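Local coordinates for protein dehydrogenase (Chromobacterium violaceum, PDB 3Q2I) that probably oxidises a UDP-sugar acid with NAD in the biosynthesis of 2,3-diacetamido-2,3-dideoxy-D-mannuronic acid, at residues 214-219 and 223-228. Numbering follows the deposited sequence.
Sequences ATLARN and EDTGTV
Ala-214 pairs with Thr-225 where strand 206-214 ends and the antiparallel strand 225-232 begins in the mixed sheet of the C-terminal alpha/beta domain, and a classic beta bulge marks the end of the pairing, with Asp-224 and Thr-225 both facing Ala-214. Ala-214 N donates to Thr-225 O at 3.0 Å, and Thr-225 N returns a longer bond to Ala-214 O, 3.3 Å. That same carbonyl oxygen also takes a weak bond from Asp-224 N and has CB of Glu-223 pressed against it.

At Thr-215 the chain starts to curl around the carboxylate of Asp-224. The methyl CG2 of Thr-215 lies near Asp-224 OD2, while OG1 of Thr-215 hydrogen-bonds Val-222 O, just before Glu-223. Next, Leu-216 N reaches Asp-224 OD1 at 2.9 Å, nearly straight, on the syn side but 24° out of the carboxylate plane. The hydroxyl OG1 of Thr-225 donates to this oxygen from the opposite face, so OD1 is held between two donors. Leu-216 CD1 packs 3.9 Å from Thr-225 CG2, the two side chains crossing at about a right angle; beyond them, Gly-235 and Tyr-157 of a neighbouring subunit close in.

The second oxygen serves the following two amides. With CG between its backbone N and carbonyl carbon (chi1 60°), Asp-224 sends the carboxylate into the curl, where four donors fix its rotation and would be expected to stabilise its negative charge. Ala-217 N donates to the syn lone pair of Asp-224 OD2. The Arg-218 side chain, modelled in two conformers, bends off toward Arg-167, a residue of the UDP-sugar pocket, whose O accepts from NE in the conformer given, but Arg-218 N meets Asp-224 OD2 nearly along the C-O axis, at 2.9 Å and 176°.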
ATOM      1  N   ALA A 214       9.730  18.946  -9.832  1.00 14.16           N
ATOM      2  CA  ALA A 214      11.013  19.150  -9.164  1.00 14.02           C
ATOM      3  C   ALA A 214      11.317  20.633  -9.208  1.00 14.89           C
ATOM      4  O   ALA A 214      10.786  21.317 -10.094  1.00 14.86           O
ATOM      5  CB  ALA A 214      12.106  18.405  -9.918  1.00 15.13           C
ATOM      6  N   THR A 215      12.206  21.054  -8.304  1.00 14.12           N
ATOM      7  CA  THR A 215      12.759  22.418  -8.412  1.00 13.39           C
ATOM      8  C   THR A 215      14.200  22.147  -8.793  1.00 15.21           C
ATOM      9  O   THR A 215      15.019  21.801  -7.905  1.00 17.66           O
ATOM     10  CB  THR A 215      12.724  23.109  -7.052  1.00 14.91           C
ATOM     11  OG1 THR A 215      11.367  23.140  -6.576  1.00 15.84           O
ATOM     12  CG2 THR A 215      13.198  24.548  -7.206  1.00 17.05           C
ATOM     13  N   LEU A 216      14.507  22.221 -10.077  1.00 16.38           N
ATOM     14  CA  LEU A 216      15.850  21.858 -10.545  1.00 14.51           C
ATOM     15  C   LEU A 216      16.868  22.993 -10.552  1.00 19.42           C
ATOM     16  O   LEU A 216      18.083  22.755 -10.637  1.00 21.08           O
ATOM     17  CB  LEU A 216      15.838  21.205 -11.928  1.00 13.49           C
ATOM     18  CG  LEU A 216      14.947  19.964 -11.922  1.00 14.09           C
ATOM     19  CD1 LEU A 216      14.881  19.379 -13.333  1.00 15.98           C
ATOM     20  CD2 LEU A 216      15.586  18.898 -10.991  1.00 18.66           C
ATOM     21  N   ALA A 217      16.373  24.225 -10.471  1.00 17.19           N
ATOM     22  CA  ALA A 217      17.350  25.341 -10.531  1.00 19.66           C
ATOM     23  C   ALA A 217      16.935  26.550  -9.741  1.00 20.78           C
ATOM     24  O   ALA A 217      17.787  27.236  -9.191  1.00 25.72           O
ATOM     25  CB  ALA A 217      17.616  25.770 -11.933  1.00 19.76           C
ATOM     26  N   ARG A 218      15.655  26.893  -9.704  1.00 19.50           N
ATOM     27  CA  ARG A 218      15.292  28.149  -9.040  0.50 18.82           C
ATOM     28  C   ARG A 218      15.267  28.039  -7.526  1.00 20.67           C
ATOM     29  O   ARG A 218      15.122  26.947  -6.972  1.00 22.50           O
ATOM     30  CB  ARG A 218      13.955  28.655  -9.574  0.50 18.70           C
ATOM     31  CG  ARG A 218      14.030  28.914 -11.052  0.50 16.15           C
ATOM     32  CD  ARG A 218      14.860  30.192 -11.385  0.50 19.17           C
ATOM     33  NE  ARG A 218      14.991  30.261 -12.832  0.50  9.81           N
ATOM     34  CZ  ARG A 218      16.035  29.821 -13.528  0.50 18.09           C
ATOM     35  NH1 ARG A 218      17.109  29.362 -12.879  0.50 18.11           N
ATOM     36  NH2 ARG A 218      16.037  29.926 -14.852  0.50 15.95           N
ATOM     37  N   ASN A 219      15.460  29.169  -6.851  1.00 19.59           N
ATOM     38  CA  ASN A 219      15.407  29.226  -5.411  1.00 20.06           C
ATOM     39  C   ASN A 219      14.006  29.612  -4.946  1.00 21.03           C
ATOM     40  O   ASN A 219      13.702  30.773  -4.633  1.00 21.06           O
ATOM     41  CB  ASN A 219      16.478  30.208  -4.904  1.00 20.30           C
ATOM     42  CG  ASN A 219      17.881  29.663  -5.127  1.00 30.04           C
ATOM     43  OD1 ASN A 219      18.158  28.504  -4.806  1.00 39.09           O
ATOM     44  ND2 ASN A 219      18.776  30.496  -5.675  1.00 35.05           N
ATOM     45  N   GLU A 223       7.606  23.843  -7.944  1.00 14.11           N
ATOM     46  CA  GLU A 223       8.321  23.271  -9.074  1.00 14.93           C
ATOM     47  C   GLU A 223       8.647  24.276 -10.150  1.00 14.14           C
ATOM     48  O   GLU A 223       7.800  25.135 -10.481  1.00 14.47           O
ATOM     49  CB  GLU A 223       7.602  22.032  -9.645  1.00 14.46           C
ATOM     50  CG  GLU A 223       6.378  22.312 -10.579  1.00 14.75           C
ATOM     51  CD  GLU A 223       5.102  22.796  -9.930  1.00 14.05           C
ATOM     52  OE1 GLU A 223       4.985  22.852  -8.693  1.00 15.11           O
ATOM     53  OE2 GLU A 223       4.130  23.129 -10.667  1.00 16.09           O
ATOM     54  N   ASP A 224       9.854  24.164 -10.692  1.00 14.47           N
ATOM     55  CA  ASP A 224      10.173  24.806 -11.951  1.00 13.94           C
ATOM     56  C   ASP A 224      10.080  23.921 -13.165  1.00 13.55           C
ATOM     57  O   ASP A 224      10.214  24.401 -14.306  1.00 15.79           O
ATOM     58  CB  ASP A 224      11.524  25.583 -11.893  1.00 14.69           C
ATOM     59  CG  ASP A 224      12.708  24.677 -11.559  1.00 20.96           C
ATOM     60  OD1 ASP A 224      12.661  23.454 -11.871  1.00 16.75           O
ATOM     61  OD2 ASP A 224      13.687  25.221 -11.008  1.00 18.85           O
ATOM     62  N   THR A 225       9.848  22.608 -12.931  1.00 12.89           N
ATOM     63  CA  THR A 225       9.906  21.600 -13.991  1.00 12.47           C
ATOM     64  C   THR A 225       8.950  20.467 -13.609  1.00 12.85           C
ATOM     65  O   THR A 225       8.888  20.096 -12.458  1.00 14.73           O
ATOM     66  CB  THR A 225      11.345  21.010 -14.083  1.00 15.75           C
ATOM     67  OG1 THR A 225      12.267  22.087 -14.368  1.00 16.64           O
ATOM     68  CG2 THR A 225      11.476  19.943 -15.178  1.00 15.54           C
ATOM     69  N   GLY A 226       8.255  19.890 -14.585  1.00 13.34           N
ATOM     70  CA  GLY A 226       7.345  18.783 -14.242  1.00 12.92           C
ATOM     71  C   GLY A 226       6.909  18.029 -15.462  1.00 12.41           C
ATOM     72  O   GLY A 226       6.921  18.543 -16.577  1.00 14.16           O
ATOM     73  N   THR A 227       6.413  16.815 -15.254  1.00 11.40           N
ATOM     74  CA  THR A 227       5.828  16.037 -16.313  1.00 12.03           C
ATOM     75  C   THR A 227       4.657  15.241 -15.732  1.00 14.21           C
ATOM     76  O   THR A 227       4.701  14.860 -14.558  1.00 14.41           O
ATOM     77  CB  THR A 227       6.871  15.124 -17.005  1.00 14.09           C
ATOM     78  OG1 THR A 227       6.270  14.532 -18.156  1.00 16.93           O
ATOM     79  CG2 THR A 227       7.493  14.033 -16.072  1.00 15.02           C
ATOM     80  N   VAL A 228       3.590  15.141 -16.509  1.00 11.57           N
ATOM     81  CA  VAL A 228       2.430  14.390 -16.016  1.00 12.21           C
ATOM     82  C   VAL A 228       1.971  13.438 -17.097  1.00 13.67           C
ATOM     83  O   VAL A 228       1.776  13.891 -18.227  1.00 14.90           O
ATOM     84  CB  VAL A 228       1.300  15.310 -15.573  1.00 15.41           C
ATOM     85  CG1 VAL A 228       0.866  16.281 -16.664  1.00 19.89           C
ATOM     86  CG2 VAL A 228       0.147  14.490 -14.998  1.00 12.43           C
TER